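Local coordinates for protein peroxinectin A (Dictyostelium discoideum, PDB 6ERC) that uses hydrogen peroxide to oxidise phenolic donors, iodide and thiocyanate, as a secreted heme peroxidase of a social amoeba, at residues 204-209 and 213-218; 227-232 and 340-345. All coordinates share one frame; numbering follows the deposited sequence.

Interaction 1: 204-209 and 213-218; sequences DQLYSV and RGNENP. With HEM (protoporphyrin IX containing Fe), chain F.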
ATOM      1  N   ASP A 204     -16.551 -16.984   2.075  1.00 65.94           N
ATOM      2  CA  ASP A 204     -16.549 -17.609   3.395  1.00 67.02           C
ATOM      3  C   ASP A 204     -15.252 -18.350   3.695  1.00 66.79           C
ATOM      4  O   ASP A 204     -15.056 -18.774   4.839  1.00 68.05           O
ATOM      5  CB  ASP A 204     -17.732 -18.571   3.551  1.00 67.45           C
ATOM      6  CG  ASP A 204     -17.758 -19.646   2.485  1.00 69.49           C
ATOM      7  OD1 ASP A 204     -17.784 -19.290   1.290  1.00 69.29           O
ATOM      8  OD2 ASP A 204     -17.753 -20.845   2.842  1.00 69.50           O
ATOM      9  N   GLN A 205     -14.369 -18.519   2.711  1.00 66.00           N
ATOM     10  CA  GLN A 205     -13.058 -19.108   2.947  1.00 65.00           C
ATOM     11  C   GLN A 205     -11.964 -18.065   3.148  1.00 63.31           C
ATOM     12  O   GLN A 205     -10.841 -18.435   3.503  1.00 63.57           O
ATOM     13  CB  GLN A 205     -12.670 -20.030   1.783  1.00 64.58           C
ATOM     14  CG  GLN A 205     -13.524 -21.292   1.682  1.00 66.21           C
ATOM     15  CD  GLN A 205     -13.251 -22.100   0.418  1.00 68.18           C
ATOM     16  OE1 GLN A 205     -14.152 -22.751  -0.117  1.00 68.56           O
ATOM     17  NE2 GLN A 205     -12.007 -22.067  -0.061  1.00 65.99           N
ATOM     18  N   LEU A 206     -12.261 -16.785   2.937  1.00 62.82           N
ATOM     19  CA  LEU A 206     -11.283 -15.731   3.163  1.00 61.91           C
ATOM     20  C   LEU A 206     -11.188 -15.392   4.644  1.00 62.51           C
ATOM     21  O   LEU A 206     -12.146 -15.552   5.408  1.00 64.68           O
ATOM     22  CB  LEU A 206     -11.651 -14.470   2.379  1.00 61.63           C
ATOM     23  CG  LEU A 206     -11.788 -14.596   0.861  1.00 62.76           C
ATOM     24  CD1 LEU A 206     -12.156 -13.243   0.269  1.00 63.10           C
ATOM     25  CD2 LEU A 206     -10.512 -15.133   0.223  1.00 61.20           C
ATOM     26  N   TYR A 207     -10.017 -14.911   5.047  1.00 59.32           N
ATOM     27  CA  TYR A 207      -9.804 -14.500   6.425  1.00 59.01           C
ATOM     28  C   TYR A 207     -10.372 -13.106   6.653  1.00 58.14           C
ATOM     29  O   TYR A 207     -10.288 -12.236   5.783  1.00 58.67           O
ATOM     30  CB  TYR A 207      -8.314 -14.533   6.765  1.00 59.28           C
ATOM     31  CG  TYR A 207      -7.733 -15.931   6.755  1.00 60.52           C
ATOM     32  CD1 TYR A 207      -7.879 -16.773   7.850  1.00 57.52           C
ATOM     33  CD2 TYR A 207      -7.044 -16.411   5.645  1.00 58.51           C
ATOM     34  CE1 TYR A 207      -7.356 -18.049   7.845  1.00 57.80           C
ATOM     35  CE2 TYR A 207      -6.515 -17.688   5.631  1.00 58.52           C
ATOM     36  CZ  TYR A 207      -6.674 -18.503   6.736  1.00 58.69           C
ATOM     37  OH  TYR A 207      -6.152 -19.775   6.730  1.00 58.61           O
ATOM     38  N   SER A 208     -10.960 -12.903   7.830  1.00 62.17           N
ATOM     39  CA  SER A 208     -11.606 -11.644   8.188  1.00 61.98           C
ATOM     40  C   SER A 208     -10.639 -10.809   9.024  1.00 61.19           C
ATOM     41  O   SER A 208     -10.383 -11.126  10.191  1.00 62.05           O
ATOM     42  CB  SER A 208     -12.904 -11.912   8.947  1.00 62.30           C
ATOM     43  OG  SER A 208     -13.761 -12.758   8.198  1.00 62.09           O
ATOM     44  N   VAL A 209     -10.109  -9.740   8.424  1.00 57.29           N
ATOM     45  CA  VAL A 209      -9.184  -8.834   9.091  1.00 57.21           C
ATOM     46  C   VAL A 209      -9.668  -7.401   8.895  1.00 58.79           C
ATOM     47  O   VAL A 209     -10.580  -7.125   8.115  1.00 60.48           O
ATOM     48  CB  VAL A 209      -7.735  -8.992   8.579  1.00 57.69           C
ATOM     49  CG1 VAL A 209      -7.200 -10.380   8.922  1.00 56.56           C
ATOM     50  CG2 VAL A 209      -7.661  -8.736   7.075  1.00 57.66           C
ATOM     51  N   ARG A 213      -8.904  -5.499   1.724  1.00 57.60           N
ATOM     52  CA  ARG A 213      -8.002  -6.187   0.802  1.00 58.46           C
ATOM     53  C   ARG A 213      -6.846  -6.863   1.528  1.00 56.71           C
ATOM     54  O   ARG A 213      -5.708  -6.874   1.047  1.00 55.61           O
ATOM     55  CB  ARG A 213      -7.494  -5.203  -0.251  1.00 57.97           C
ATOM     56  CG  ARG A 213      -6.881  -3.930   0.318  1.00 58.14           C
ATOM     57  CD  ARG A 213      -6.587  -2.884  -0.739  1.00 58.39           C
ATOM     58  NE  ARG A 213      -6.335  -1.583  -0.121  1.00 58.43           N
ATOM     59  CZ  ARG A 213      -5.874  -0.514  -0.764  1.00 60.95           C
ATOM     60  NH1 ARG A 213      -5.597  -0.570  -2.067  1.00 61.18           N
ATOM     61  NH2 ARG A 213      -5.683   0.618  -0.098  1.00 60.60           N
ATOM     62  N   GLY A 214      -7.115  -7.447   2.698  1.00 58.31           N
ATOM     63  CA  GLY A 214      -6.072  -8.153   3.421  1.00 57.59           C
ATOM     64  C   GLY A 214      -5.725  -9.492   2.804  1.00 56.98           C
ATOM     65  O   GLY A 214      -4.600  -9.976   2.957  1.00 56.55           O
ATOM     66  N   ASN A 215      -6.674 -10.107   2.101  1.00 55.85           N
ATOM     67  CA  ASN A 215      -6.431 -11.385   1.445  1.00 55.44           C
ATOM     68  C   ASN A 215      -5.702 -11.246   0.115  1.00 56.88           C
ATOM     69  O   ASN A 215      -5.473 -12.266  -0.543  1.00 55.22           O
ATOM     70  CB  ASN A 215      -7.754 -12.117   1.210  1.00 55.97           C
ATOM     71  CG  ASN A 215      -8.459 -12.482   2.502  1.00 57.57           C
ATOM     72  OD1 ASN A 215      -8.283 -13.579   3.032  1.00 55.24           O
ATOM     73  ND2 ASN A 215      -9.268 -11.560   3.011  1.00 59.11           N
ATOM     74  N   GLU A 216      -5.333 -10.024  -0.289  1.00 58.53           N
ATOM     75  CA  GLU A 216      -4.745  -9.813  -1.612  1.00 56.48           C
ATOM     76  C   GLU A 216      -3.654 -10.838  -1.902  1.00 55.90           C
ATOM     77  O   GLU A 216      -3.643 -11.459  -2.971  1.00 57.54           O
ATOM     78  CB  GLU A 216      -4.194  -8.389  -1.723  1.00 57.67           C
ATOM     79  CG  GLU A 216      -3.993  -7.891  -3.164  1.00 57.82           C
ATOM     80  CD  GLU A 216      -2.631  -8.238  -3.754  1.00 57.48           C
ATOM     81  OE1 GLU A 216      -1.859  -8.976  -3.108  1.00 57.85           O
ATOM     82  OE2 GLU A 216      -2.329  -7.762  -4.872  1.00 60.23           O
ATOM     83  N   ASN A 217      -2.734 -11.037  -0.964  1.00 54.24           N
ATOM     84  CA  ASN A 217      -1.713 -12.061  -1.132  1.00 55.29           C
ATOM     85  C   ASN A 217      -1.370 -12.645   0.229  1.00 55.08           C
ATOM     86  O   ASN A 217      -1.604 -12.007   1.263  1.00 54.67           O
ATOM     87  CB  ASN A 217      -0.453 -11.505  -1.810  1.00 53.65           C
ATOM     88  CG  ASN A 217       0.287 -10.511  -0.946  1.00 52.82           C
ATOM     89  OD1 ASN A 217       1.120 -10.891  -0.125  1.00 53.91           O
ATOM     90  ND2 ASN A 217      -0.002  -9.229  -1.134  1.00 52.12           N
ATOM     91  N   PRO A 218      -0.810 -13.860   0.264  1.00 53.75           N
ATOM     92  CA  PRO A 218      -0.534 -14.496   1.564  1.00 54.96           C
ATOM     93  C   PRO A 218       0.514 -13.764   2.380  1.00 54.00           C
ATOM     94  O   PRO A 218       0.340 -13.596   3.594  1.00 54.26           O
ATOM     95  CB  PRO A 218      -0.067 -15.907   1.176  1.00 55.60           C
ATOM     96  CG  PRO A 218      -0.471 -16.083  -0.270  1.00 55.74           C
ATOM     97  CD  PRO A 218      -0.430 -14.722  -0.866  1.00 55.15           C
TER
HETATM   98  CHA HEM F 604      -3.038   0.035  -5.125  1.00 54.12           C
HETATM   99  CHB HEM F 604      -2.420  -4.683  -5.984  1.00 50.11           C
HETATM  100  CHC HEM F 604       1.970  -4.467  -3.899  1.00 47.77           C
HETATM  101  CHD HEM F 604       1.433   0.305  -3.265  1.00 52.38           C
HETATM  102  C1A HEM F 604      -3.220  -1.244  -5.591  1.00 52.15           C
HETATM  103  C2A HEM F 604      -4.316  -1.694  -6.412  1.00 50.82           C
HETATM  104  C3A HEM F 604      -4.152  -2.997  -6.657  1.00 49.41           C
HETATM  105  C4A HEM F 604      -2.941  -3.414  -5.989  1.00 49.80           C
HETATM  106  CMA HEM F 604      -5.077  -3.913  -7.489  1.00 45.54           C
HETATM  107  CAA HEM F 604      -5.453  -0.788  -6.913  1.00 51.66           C
HETATM  108  CBA HEM F 604      -5.288  -0.669  -8.421  1.00 52.61           C
HETATM  109  CGA HEM F 604      -5.953   0.590  -8.912  1.00 54.79           C
HETATM  110  O1A HEM F 604      -5.515   1.703  -8.519  1.00 54.82           O
HETATM  111  O2A HEM F 604      -6.918   0.484  -9.710  1.00 54.01           O
HETATM  112  C1B HEM F 604      -1.191  -5.027  -5.475  1.00 49.24           C
HETATM  113  C2B HEM F 604      -0.644  -6.361  -5.470  1.00 47.71           C
HETATM  114  C3B HEM F 604       0.567  -6.311  -4.891  1.00 48.25           C
HETATM  115  C4B HEM F 604       0.824  -4.935  -4.514  1.00 49.49           C
HETATM  116  CMB HEM F 604      -1.404  -7.572  -6.047  1.00 43.14           C
HETATM  117  CAB HEM F 604       1.586  -7.446  -4.635  1.00 47.63           C
HETATM  118  CBB HEM F 604       1.401  -8.703  -5.051  1.00 48.58           C
HETATM  119  C1C HEM F 604       2.221  -3.158  -3.551  1.00 47.66           C
HETATM  120  C2C HEM F 604       3.426  -2.648  -2.920  1.00 48.10           C
HETATM  121  C3C HEM F 604       3.271  -1.318  -2.743  1.00 49.54           C
HETATM  122  C4C HEM F 604       1.967  -0.966  -3.259  1.00 51.55           C
HETATM  123  CMC HEM F 604       4.614  -3.570  -2.570  1.00 45.50           C
HETATM  124  CAC HEM F 604       4.188  -0.224  -2.134  1.00 47.87           C
HETATM  125  CBC HEM F 604       5.401  -0.419  -1.613  1.00 47.73           C
HETATM  126  C1D HEM F 604       0.163   0.636  -3.672  1.00 52.10           C
HETATM  127  C2D HEM F 604      -0.458   1.933  -3.536  1.00 51.41           C
HETATM  128  C3D HEM F 604      -1.684   1.852  -4.060  1.00 54.18           C
HETATM  129  C4D HEM F 604      -1.892   0.504  -4.527  1.00 54.05           C
HETATM  130  CMD HEM F 604       0.220   3.174  -2.920  1.00 49.08           C
HETATM  131  CAD HEM F 604      -2.751   2.958  -4.140  1.00 53.66           C
HETATM  132  CBD HEM F 604      -3.383   3.011  -2.753  1.00 54.33           C
HETATM  133  CGD HEM F 604      -4.849   3.362  -2.834  1.00 53.26           C
HETATM  134  O1D HEM F 604      -5.673   2.435  -3.039  1.00 51.67           O
HETATM  135  O2D HEM F 604      -5.208   4.558  -2.688  1.00 51.47           O
HETATM  136  NA  HEM F 604      -2.397  -2.321  -5.348  1.00 54.14           N
HETATM  137  NB  HEM F 604      -0.273  -4.180  -4.886  1.00 54.65           N
HETATM  138  NC  HEM F 604       1.354  -2.102  -3.740  1.00 52.80           N
HETATM  139  ND  HEM F 604      -0.741  -0.211  -4.279  1.00 55.15           N
HETATM  140 FE   HEM F 604      -0.531  -2.180  -4.528  1.00 61.91          FE
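The side-chain amide of N215 meets the backbone of Y207 with both of its ends. OD1 of N215 accepts from N of Y207 at 3.0 Å, and the donor is tilted slightly from the carbonyl plane. ND2 of N215 donates to O of Y207, also at 3.0 Å. This second bond is straighter, with an angle of 165° at the hydrogen, and it lies in the carbonyl plane. The amide thus reads the N-H and C=O of a single residue, much as a neighbouring strand would. With chi1 at -64°, CG of N215 stands anti to its carbonyl carbon, and the amide reaches across to the segment 204-209.

Apolar groups close in on the amide. CB of L206 lies 3.5 Å from OD1 of N215. The Y207 ring plane is only 10° from the amide plane, and OD1 sits at the ring edge rather than over a face. L221 of helix 218-241 touches both Y207 and N215. Further along the chain, CG2 of V209 packs on CA of G214 at 4.0 Å.

E216 and R213, in the same segment as N215, turn to the heme. OE2 of E216 is covalently bound to the heme methyl carbon CMB at 1.5 Å, an ester link as in mammalian heme peroxidases. ND2 of N217 donates to OE1 of E216 at 2.7 Å. The R213 chain runs extended from CG to NE, and its NH1 donates to heme propionate atom O1D at 3.2 Å. R213 is also the predicted transition-state stabiliser of the distal side and touches H81.

The two amide bonds satisfy buried polar groups and fix the rotation of the N215 amide. They join two parts of one loop, before helix 218-241, and the second part carries the heme ester and R213.

Interaction 2: 227-232 and 340-345; sequences LLRDHN and GVEPLI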
ATOM      1  N   LEU A 227       1.101  -9.854  13.756  1.00 53.54           N
ATOM      2  CA  LEU A 227       0.738  -8.738  14.622  1.00 56.85           C
ATOM      3  C   LEU A 227      -0.506  -9.050  15.441  1.00 57.45           C
ATOM      4  O   LEU A 227      -0.696  -8.477  16.520  1.00 55.54           O
ATOM      5  CB  LEU A 227       0.530  -7.470  13.796  1.00 55.79           C
ATOM      6  CG  LEU A 227       1.780  -6.890  13.131  1.00 55.32           C
ATOM      7  CD1 LEU A 227       1.438  -5.594  12.403  1.00 54.50           C
ATOM      8  CD2 LEU A 227       2.898  -6.654  14.141  1.00 55.17           C
ATOM      9  N   LEU A 228      -1.361  -9.948  14.950  1.00 57.07           N
ATOM     10  CA  LEU A 228      -2.467 -10.427  15.767  1.00 57.07           C
ATOM     11  C   LEU A 228      -1.958 -11.314  16.897  1.00 59.15           C
ATOM     12  O   LEU A 228      -2.395 -11.179  18.047  1.00 58.52           O
ATOM     13  CB  LEU A 228      -3.470 -11.185  14.899  1.00 57.47           C
ATOM     14  CG  LEU A 228      -4.312 -10.372  13.913  1.00 56.94           C
ATOM     15  CD1 LEU A 228      -5.086 -11.308  12.999  1.00 57.08           C
ATOM     16  CD2 LEU A 228      -5.263  -9.436  14.635  1.00 58.08           C
ATOM     17  N   ARG A 229      -1.033 -12.225  16.588  1.00 57.86           N
ATOM     18  CA  ARG A 229      -0.412 -13.038  17.629  1.00 59.08           C
ATOM     19  C   ARG A 229       0.280 -12.157  18.659  1.00 59.09           C
ATOM     20  O   ARG A 229       0.104 -12.335  19.870  1.00 58.48           O
ATOM     21  CB  ARG A 229       0.586 -14.010  17.005  1.00 57.98           C
ATOM     22  CG  ARG A 229      -0.040 -15.089  16.147  1.00 58.01           C
ATOM     23  CD  ARG A 229       1.030 -15.954  15.506  1.00 55.96           C
ATOM     24  NE  ARG A 229       0.463 -17.002  14.668  1.00 55.48           N
ATOM     25  CZ  ARG A 229       1.182 -17.890  13.993  1.00 56.49           C
ATOM     26  NH1 ARG A 229       2.506 -17.863  14.054  1.00 55.30           N
ATOM     27  NH2 ARG A 229       0.576 -18.810  13.254  1.00 57.85           N
ATOM     28  N   ASP A 230       1.080 -11.196  18.190  1.00 58.71           N
ATOM     29  CA  ASP A 230       1.761 -10.284  19.100  1.00 58.97           C
ATOM     30  C   ASP A 230       0.766  -9.481  19.925  1.00 59.66           C
ATOM     31  O   ASP A 230       1.056  -9.119  21.069  1.00 60.18           O
ATOM     32  CB  ASP A 230       2.677  -9.351  18.306  1.00 59.10           C
ATOM     33  CG  ASP A 230       3.803  -8.780  19.146  1.00 58.72           C
ATOM     34  OD1 ASP A 230       4.520  -9.571  19.791  1.00 58.21           O
ATOM     35  OD2 ASP A 230       3.988  -7.543  19.142  1.00 59.73           O
ATOM     36  N   HIS A 231      -0.412  -9.195  19.364  1.00 58.49           N
ATOM     37  CA  HIS A 231      -1.436  -8.481  20.118  1.00 60.39           C
ATOM     38  C   HIS A 231      -1.977  -9.344  21.253  1.00 60.96           C
ATOM     39  O   HIS A 231      -2.000  -8.919  22.413  1.00 58.88           O
ATOM     40  CB  HIS A 231      -2.569  -8.050  19.187  1.00 58.64           C
ATOM     41  CG  HIS A 231      -3.719  -7.411  19.901  1.00 59.82           C
ATOM     42  ND1 HIS A 231      -4.732  -8.141  20.484  1.00 61.21           N
ATOM     43  CD2 HIS A 231      -4.011  -6.110  20.135  1.00 59.86           C
ATOM     44  CE1 HIS A 231      -5.601  -7.317  21.043  1.00 61.23           C
ATOM     45  NE2 HIS A 231      -5.187  -6.078  20.844  1.00 60.10           N
ATOM     46  N   ASN A 232      -2.427 -10.558  20.932  1.00 60.99           N
ATOM     47  CA  ASN A 232      -2.960 -11.439  21.962  1.00 61.05           C
ATOM     48  C   ASN A 232      -1.896 -11.809  22.984  1.00 62.10           C
ATOM     49  O   ASN A 232      -2.218 -12.076  24.147  1.00 62.31           O
ATOM     50  CB  ASN A 232      -3.549 -12.695  21.323  1.00 60.88           C
ATOM     51  CG  ASN A 232      -4.854 -12.424  20.604  1.00 61.06           C
ATOM     52  OD1 ASN A 232      -5.424 -11.338  20.714  1.00 60.39           O
ATOM     53  ND2 ASN A 232      -5.343 -13.415  19.873  1.00 61.57           N
ATOM     54  N   GLY A 340       0.700 -23.029   7.630  1.00 57.82           N
ATOM     55  CA  GLY A 340       1.142 -22.003   8.550  1.00 58.22           C
ATOM     56  C   GLY A 340       1.886 -20.875   7.858  1.00 54.82           C
ATOM     57  O   GLY A 340       2.258 -20.949   6.688  1.00 56.34           O
ATOM     58  N   VAL A 341       2.108 -19.800   8.617  1.00 53.15           N
ATOM     59  CA  VAL A 341       2.797 -18.633   8.074  1.00 54.37           C
ATOM     60  C   VAL A 341       4.309 -18.814   8.035  1.00 53.72           C
ATOM     61  O   VAL A 341       4.984 -18.127   7.257  1.00 52.97           O
ATOM     62  CB  VAL A 341       2.468 -17.364   8.881  1.00 54.56           C
ATOM     63  CG1 VAL A 341       0.972 -17.083   8.862  1.00 55.34           C
ATOM     64  CG2 VAL A 341       2.977 -17.482  10.314  1.00 55.16           C
ATOM     65  N   GLU A 342       4.864 -19.709   8.850  1.00 55.12           N
ATOM     66  CA  GLU A 342       6.319 -19.818   8.949  1.00 55.70           C
ATOM     67  C   GLU A 342       6.980 -20.084   7.606  1.00 53.98           C
ATOM     68  O   GLU A 342       7.996 -19.434   7.304  1.00 53.13           O
ATOM     69  CB  GLU A 342       6.692 -20.902   9.969  1.00 56.30           C
ATOM     70  CG  GLU A 342       6.496 -20.493  11.419  1.00 56.55           C
ATOM     71  CD  GLU A 342       5.038 -20.486  11.842  1.00 56.75           C
ATOM     72  OE1 GLU A 342       4.198 -21.057  11.115  1.00 55.58           O
ATOM     73  OE2 GLU A 342       4.734 -19.911  12.908  1.00 57.31           O
ATOM     74  N   PRO A 343       6.490 -21.003   6.768  1.00 54.52           N
ATOM     75  CA  PRO A 343       7.161 -21.225   5.473  1.00 55.60           C
ATOM     76  C   PRO A 343       7.187 -19.991   4.586  1.00 54.03           C
ATOM     77  O   PRO A 343       8.165 -19.776   3.860  1.00 52.83           O
ATOM     78  CB  PRO A 343       6.341 -22.363   4.848  1.00 55.35           C
ATOM     79  CG  PRO A 343       5.655 -23.022   5.993  1.00 55.51           C
ATOM     80  CD  PRO A 343       5.371 -21.936   6.975  1.00 54.31           C
ATOM     81  N   LEU A 344       6.131 -19.177   4.615  1.00 53.09           N
ATOM     82  CA  LEU A 344       6.142 -17.924   3.869  1.00 52.17           C
ATOM     83  C   LEU A 344       7.175 -16.962   4.436  1.00 52.97           C
ATOM     84  O   LEU A 344       8.005 -16.423   3.695  1.00 54.35           O
ATOM     85  CB  LEU A 344       4.754 -17.286   3.894  1.00 53.03           C
ATOM     86  CG  LEU A 344       3.700 -17.950   3.009  1.00 54.65           C
ATOM     87  CD1 LEU A 344       2.314 -17.489   3.418  1.00 55.32           C
ATOM     88  CD2 LEU A 344       3.959 -17.633   1.541  1.00 55.29           C
ATOM     89  N   ILE A 345       7.135 -16.730   5.751  1.00 53.29           N
ATOM     90  CA  ILE A 345       8.053 -15.779   6.370  1.00 51.52           C
ATOM     91  C   ILE A 345       9.487 -16.103   5.983  1.00 51.42           C
ATOM     92  O   ILE A 345      10.273 -15.211   5.646  1.00 53.00           O
ATOM     93  CB  ILE A 345       7.876 -15.773   7.901  1.00 54.09           C
ATOM     94  CG1 ILE A 345       6.437 -15.413   8.296  1.00 53.21           C
ATOM     95  CG2 ILE A 345       8.868 -14.806   8.549  1.00 53.05           C
ATOM     96  CD1 ILE A 345       6.002 -14.017   7.906  1.00 53.84           C
TER
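This is a small, buried polar contact, made by one salt bridge and one methyl contact. It joins the side of helix 218-241, at 227-232, to the start of helix 342-350 and the residues leading into it, at 340-345. The backbones stay well apart. The CA atoms of R229 and V341, the nearest pair, are 11.5 Å from each other, and the long R229 side chain spans the gap.

R229 runs extended from CG to NE, with chi2 at 177°. It carries its guanidinium straight out from the helix. NH1 of R229 donates to OE2 of E342 at 3.2 Å, with an angle of 162° at the hydrogen. The acceptor lies in the guanidinium plane, at its edge. On the carboxylate, NH1 meets OE2 on its syn side, 28° out of the plane. E342 is bent at chi2, which turns its carboxylate back toward R229.

V341 meets R229 from the opposite direction. Its CG2 lies 3.8 Å from NH1 of R229 and 4.0 Å from NH2, oblique to the guanidinium. V341 also touches L226 and S222, about one and two turns before R229 on its helix, so V341 packs along the same helix.

The guanidinium has other partners besides E342. NH1 also bonds to O of T497, its strongest polar partner, and NH2 bonds to O of D183. OE2 of E342 receives a weak bond from N of S499.

R229 is therefore a shared hub for four parts of the chain. Its charge is probably balanced in part by E342, while the carbonyls of T497 and D183 take up further N-H groups. This network should hold the guanidinium in a fixed orientation, and the nearby positive charge would probably favour an ionised E342.

Overall arrangement
Helix 218-241 connects the two contacts. Interaction 1 ends at its first residue, P218, and interaction 2 uses its side at 227-232. Interaction 1 closes at 218 before interaction 2 opens at 227, so they are in series. Their centres are 14 Å apart, on the same side of the centre of the chain. They also touch directly: CB of P218 packs on CD1 of L344 at 3.6 Å. Interaction 1 is local and borders the heme, whereas interaction 2 is long-range and lies away from the annotated sites. Interaction 1 holds the loop before helix 218-241 together, while interaction 2 and the contact of P218 with L344 link that helix to helix 342-350.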